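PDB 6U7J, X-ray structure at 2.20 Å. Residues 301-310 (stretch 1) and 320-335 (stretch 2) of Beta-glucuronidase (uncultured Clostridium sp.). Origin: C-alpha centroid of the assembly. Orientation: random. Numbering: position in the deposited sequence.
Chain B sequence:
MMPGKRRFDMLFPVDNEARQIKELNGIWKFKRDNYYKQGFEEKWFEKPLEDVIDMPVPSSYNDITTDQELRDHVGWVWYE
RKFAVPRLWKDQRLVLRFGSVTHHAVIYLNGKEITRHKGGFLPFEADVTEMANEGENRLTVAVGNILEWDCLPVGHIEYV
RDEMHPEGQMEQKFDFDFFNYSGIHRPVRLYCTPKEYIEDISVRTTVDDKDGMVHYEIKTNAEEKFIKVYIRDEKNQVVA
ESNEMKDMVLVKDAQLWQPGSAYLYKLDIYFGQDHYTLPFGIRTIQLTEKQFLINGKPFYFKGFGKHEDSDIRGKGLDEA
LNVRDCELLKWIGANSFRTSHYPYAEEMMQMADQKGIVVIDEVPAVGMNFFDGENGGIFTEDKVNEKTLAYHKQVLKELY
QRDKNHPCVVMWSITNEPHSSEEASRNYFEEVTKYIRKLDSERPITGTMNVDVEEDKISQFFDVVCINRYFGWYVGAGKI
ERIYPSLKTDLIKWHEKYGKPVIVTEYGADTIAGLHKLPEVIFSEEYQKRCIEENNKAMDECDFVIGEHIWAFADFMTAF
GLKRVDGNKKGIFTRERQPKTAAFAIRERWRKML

Stretch 1 301-310: FKGFGKHEDS
Stretch 2, residues 320-335: ALNVRDCELLKWIGAN

Asn335 grips the backbone of Lys302 with two different parts of itself: Lys302 N donates to side-chain Asn335 OD1 (2.8 Å, 168°), and Asn335 N donates to Lys302 O (2.7 Å, 164°). The p rotamer (chi1 62°, chi2 15°) brings the amide, a side chain able to imitate a peptide carbonyl, alongside the strand that begins the first stretch (Lys302 phi/psi -127/117).

The helix, already under way at Ala320, reaches this junction through a Schellman turn: Ala334 N bonds to Leu329 O at 2.9 Å and Gly333 N to Lys330 O at 3.3 Å. Gly333 adopts 87/12, where a CB would jam against the preceding carbonyl oxygen, so glycine fits. Ala334 (-69/154) then extends the chain, its CB 3.9 Å from Gly303 CA. Lys302, m-t-m-t, sends NZ to Gly333 O in a weak hydrogen bond of 3.4 Å.

Phe304 (chi1 -49°, chi2 86°) fills the next layer with its ring edge: CD1 lies 3.8 Å from Leu329 CD2, and CZ 4.0 Å from Ile332 CD1.

The register runs antiparallel, pairing Gly303 with Ala334, Lys306 with Asp325 and Ser310 with Leu321. Lys306 CA and Asp325 CA are 9.9 Å apart, and long Lys306 closes the gap, its NZ 3.0 Å from OD2 of Asp325 (m) in a buried salt bridge. Finally, Ser310 CB packs 3.5 Å from Leu321 CD2.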

# COMPACT_ATOMS: atom_id res chain seq x y z
N PHE B 301 25.74 -20.20 -11.73
CA PHE B 301 25.02 -18.95 -12.01
C PHE B 301 24.06 -18.63 -10.86
O PHE B 301 23.19 -19.45 -10.51
CB PHE B 301 24.22 -19.06 -13.31
CG PHE B 301 25.07 -19.18 -14.56
CD1 PHE B 301 25.66 -20.39 -14.90
CD2 PHE B 301 25.22 -18.11 -15.43
CE1 PHE B 301 26.42 -20.50 -16.05
CE2 PHE B 301 25.95 -18.22 -16.59
CZ PHE B 301 26.56 -19.42 -16.90
N LYS B 302 24.22 -17.45 -10.27
CA LYS B 302 23.29 -16.90 -9.28
C LYS B 302 22.87 -15.51 -9.74
O LYS B 302 23.71 -14.60 -9.80
CB LYS B 302 23.93 -16.82 -7.89
CG LYS B 302 24.52 -18.13 -7.36
CD LYS B 302 25.30 -17.88 -6.07
CE LYS B 302 26.44 -16.90 -6.31
NZ LYS B 302 27.13 -16.52 -5.05
N GLY B 303 21.58 -15.32 -10.01
CA GLY B 303 21.12 -14.03 -10.48
C GLY B 303 19.70 -14.03 -11.01
O GLY B 303 18.84 -14.72 -10.46
N PHE B 304 19.47 -13.28 -12.08
CA PHE B 304 18.13 -12.98 -12.58
C PHE B 304 18.17 -12.79 -14.08
O PHE B 304 19.15 -12.27 -14.63
CB PHE B 304 17.55 -11.68 -12.01
CG PHE B 304 17.65 -11.54 -10.53
CD1 PHE B 304 18.79 -11.01 -9.95
CD2 PHE B 304 16.58 -11.90 -9.72
CE1 PHE B 304 18.88 -10.87 -8.58
CE2 PHE B 304 16.66 -11.77 -8.34
CZ PHE B 304 17.82 -11.25 -7.77
N GLY B 305 17.06 -13.10 -14.74
CA GLY B 305 16.76 -12.40 -15.97
C GLY B 305 16.23 -11.01 -15.61
O GLY B 305 15.54 -10.84 -14.60
N LYS B 306 16.61 -10.01 -16.40
CA LYS B 306 16.18 -8.65 -16.10
C LYS B 306 15.20 -8.15 -17.18
O LYS B 306 14.55 -8.95 -17.88
CB LYS B 306 17.41 -7.75 -15.95
CG LYS B 306 18.27 -8.03 -14.69
CD LYS B 306 19.56 -7.18 -14.65
CE LYS B 306 19.38 -5.89 -13.83
NZ LYS B 306 18.25 -5.01 -14.33
N HIS B 307 15.07 -6.84 -17.28
CA HIS B 307 14.35 -6.19 -18.37
C HIS B 307 14.90 -4.79 -18.43
O HIS B 307 15.46 -4.29 -17.45
CB HIS B 307 12.83 -6.16 -18.15
CG HIS B 307 12.08 -7.22 -18.89
ND1 HIS B 307 12.10 -7.35 -20.27
CD2 HIS B 307 11.25 -8.20 -18.44
CE1 HIS B 307 11.34 -8.37 -20.62
NE2 HIS B 307 10.82 -8.91 -19.53
N GLU B 308 14.77 -4.15 -19.59
CA GLU B 308 15.02 -2.72 -19.67
C GLU B 308 13.67 -2.06 -19.46
O GLU B 308 12.81 -2.04 -20.36
CB GLU B 308 15.71 -2.36 -20.99
CG GLU B 308 17.19 -2.80 -20.98
CD GLU B 308 17.97 -2.30 -22.19
OE1 GLU B 308 17.43 -2.35 -23.33
OE2 GLU B 308 19.14 -1.86 -22.00
N ASP B 309 13.47 -1.55 -18.25
CA ASP B 309 12.17 -1.09 -17.78
C ASP B 309 12.36 -0.28 -16.51
O ASP B 309 13.07 -0.73 -15.60
CB ASP B 309 11.23 -2.27 -17.52
CG ASP B 309 9.94 -1.85 -16.84
OD1 ASP B 309 9.94 -1.60 -15.62
OD2 ASP B 309 8.90 -1.77 -17.52
N SER B 310 11.74 0.90 -16.42
CA SER B 310 11.67 1.66 -15.18
C SER B 310 10.53 2.65 -15.31
O SER B 310 9.94 2.81 -16.39
CB SER B 310 12.98 2.37 -14.85
OG SER B 310 13.28 3.32 -15.86
N ALA B 320 22.02 5.91 -14.25
CA ALA B 320 21.90 5.94 -12.80
C ALA B 320 21.16 4.71 -12.32
O ALA B 320 21.55 4.07 -11.34
CB ALA B 320 21.21 7.22 -12.34
N LEU B 321 20.11 4.32 -13.05
CA LEU B 321 19.39 3.09 -12.74
C LEU B 321 20.29 1.86 -12.87
O LEU B 321 20.24 0.95 -12.04
CB LEU B 321 18.18 2.96 -13.66
CG LEU B 321 17.22 1.78 -13.51
CD1 LEU B 321 16.29 2.01 -12.33
CD2 LEU B 321 16.44 1.60 -14.81
N ASN B 322 21.11 1.82 -13.93
CA ASN B 322 22.00 0.67 -14.12
C ASN B 322 22.98 0.54 -12.96
O ASN B 322 23.27 -0.58 -12.52
CB ASN B 322 22.77 0.81 -15.44
CG ASN B 322 21.86 0.69 -16.65
OD1 ASN B 322 20.72 0.23 -16.54
ND2 ASN B 322 22.35 1.13 -17.80
N VAL B 323 23.53 1.65 -12.49
CA VAL B 323 24.50 1.56 -11.40
C VAL B 323 23.81 1.07 -10.14
O VAL B 323 24.33 0.21 -9.43
CB VAL B 323 25.21 2.90 -11.17
CG1 VAL B 323 26.10 2.80 -9.93
CG2 VAL B 323 26.02 3.32 -12.41
N ARG B 324 22.62 1.59 -9.86
CA ARG B 324 21.85 1.11 -8.72
C ARG B 324 21.56 -0.37 -8.85
O ARG B 324 21.67 -1.12 -7.87
CB ARG B 324 20.56 1.94 -8.59
CG ARG B 324 19.50 1.36 -7.67
CD ARG B 324 19.88 1.52 -6.20
NE ARG B 324 18.83 1.03 -5.31
CZ ARG B 324 18.91 1.00 -3.98
NH1 ARG B 324 20.01 1.42 -3.37
NH2 ARG B 324 17.89 0.54 -3.27
N ASP B 325 21.24 -0.84 -10.07
CA ASP B 325 20.97 -2.27 -10.27
C ASP B 325 22.22 -3.11 -10.00
O ASP B 325 22.13 -4.17 -9.36
CB ASP B 325 20.45 -2.52 -11.69
CG ASP B 325 18.97 -2.10 -11.87
OD1 ASP B 325 18.39 -1.51 -10.94
OD2 ASP B 325 18.39 -2.36 -12.95
N CYS B 326 23.39 -2.66 -10.45
CA CYS B 326 24.61 -3.42 -10.19
C CYS B 326 24.96 -3.41 -8.70
O CYS B 326 25.49 -4.39 -8.17
CB CYS B 326 25.78 -2.87 -10.99
SG CYS B 326 25.55 -3.06 -12.76
N GLU B 327 24.66 -2.30 -8.01
CA GLU B 327 24.82 -2.26 -6.56
C GLU B 327 23.91 -3.29 -5.89
O GLU B 327 24.30 -3.91 -4.89
CB GLU B 327 24.50 -0.86 -6.03
CG GLU B 327 25.57 0.20 -6.32
CD GLU B 327 26.77 0.08 -5.37
OE1 GLU B 327 26.57 -0.33 -4.20
OE2 GLU B 327 27.90 0.38 -5.79
N LEU B 328 22.71 -3.47 -6.41
CA LEU B 328 21.78 -4.42 -5.79
C LEU B 328 22.19 -5.85 -6.10
O LEU B 328 22.10 -6.73 -5.23
CB LEU B 328 20.36 -4.14 -6.27
CG LEU B 328 19.67 -2.84 -5.81
CD1 LEU B 328 18.32 -2.69 -6.50
CD2 LEU B 328 19.48 -2.83 -4.30
N LEU B 329 22.63 -6.10 -7.34
CA LEU B 329 23.18 -7.41 -7.69
C LEU B 329 24.32 -7.79 -6.76
O LEU B 329 24.38 -8.92 -6.27
CB LEU B 329 23.67 -7.40 -9.14
CG LEU B 329 22.59 -7.40 -10.22
CD1 LEU B 329 23.23 -7.22 -11.59
CD2 LEU B 329 21.75 -8.68 -10.17
N LYS B 330 25.23 -6.85 -6.51
CA LYS B 330 26.34 -7.13 -5.62
C LYS B 330 25.85 -7.34 -4.19
O LYS B 330 26.36 -8.22 -3.48
CB LYS B 330 27.34 -5.98 -5.68
CG LYS B 330 28.55 -6.16 -4.77
CD LYS B 330 29.35 -4.87 -4.70
CE LYS B 330 30.68 -5.08 -4.00
NZ LYS B 330 31.53 -6.05 -4.75
N TRP B 331 24.87 -6.55 -3.75
CA TRP B 331 24.38 -6.67 -2.38
C TRP B 331 23.72 -8.02 -2.16
O TRP B 331 23.98 -8.70 -1.16
CB TRP B 331 23.42 -5.52 -2.07
CG TRP B 331 22.68 -5.66 -0.75
CD1 TRP B 331 23.11 -5.27 0.49
CD2 TRP B 331 21.37 -6.20 -0.57
NE1 TRP B 331 22.15 -5.54 1.44
CE2 TRP B 331 21.07 -6.11 0.81
CE3 TRP B 331 20.41 -6.74 -1.44
CZ2 TRP B 331 19.86 -6.56 1.35
CZ3 TRP B 331 19.21 -7.19 -0.91
CH2 TRP B 331 18.95 -7.10 0.48
N ILE B 332 22.89 -8.46 -3.11
CA ILE B 332 22.16 -9.71 -2.94
C ILE B 332 23.04 -10.93 -3.17
O ILE B 332 22.59 -12.05 -2.91
CB ILE B 332 20.94 -9.75 -3.88
CG1 ILE B 332 19.85 -10.68 -3.30
CG2 ILE B 332 21.37 -10.13 -5.29
CD1 ILE B 332 18.46 -10.46 -3.86
N GLY B 333 24.28 -10.75 -3.62
CA GLY B 333 25.16 -11.88 -3.90
C GLY B 333 25.03 -12.48 -5.28
O GLY B 333 25.54 -13.58 -5.52
N ALA B 334 24.33 -11.81 -6.19
CA ALA B 334 24.23 -12.32 -7.55
C ALA B 334 25.59 -12.21 -8.24
O ALA B 334 26.44 -11.39 -7.88
CB ALA B 334 23.16 -11.55 -8.33
N ASN B 335 25.81 -13.07 -9.23
CA ASN B 335 27.02 -13.00 -10.03
C ASN B 335 26.76 -12.93 -11.53
O ASN B 335 27.72 -12.92 -12.31
CB ASN B 335 27.95 -14.21 -9.73
CG ASN B 335 27.32 -15.55 -10.06
OD1 ASN B 335 26.32 -15.63 -10.77
ND2 ASN B 335 27.91 -16.62 -9.54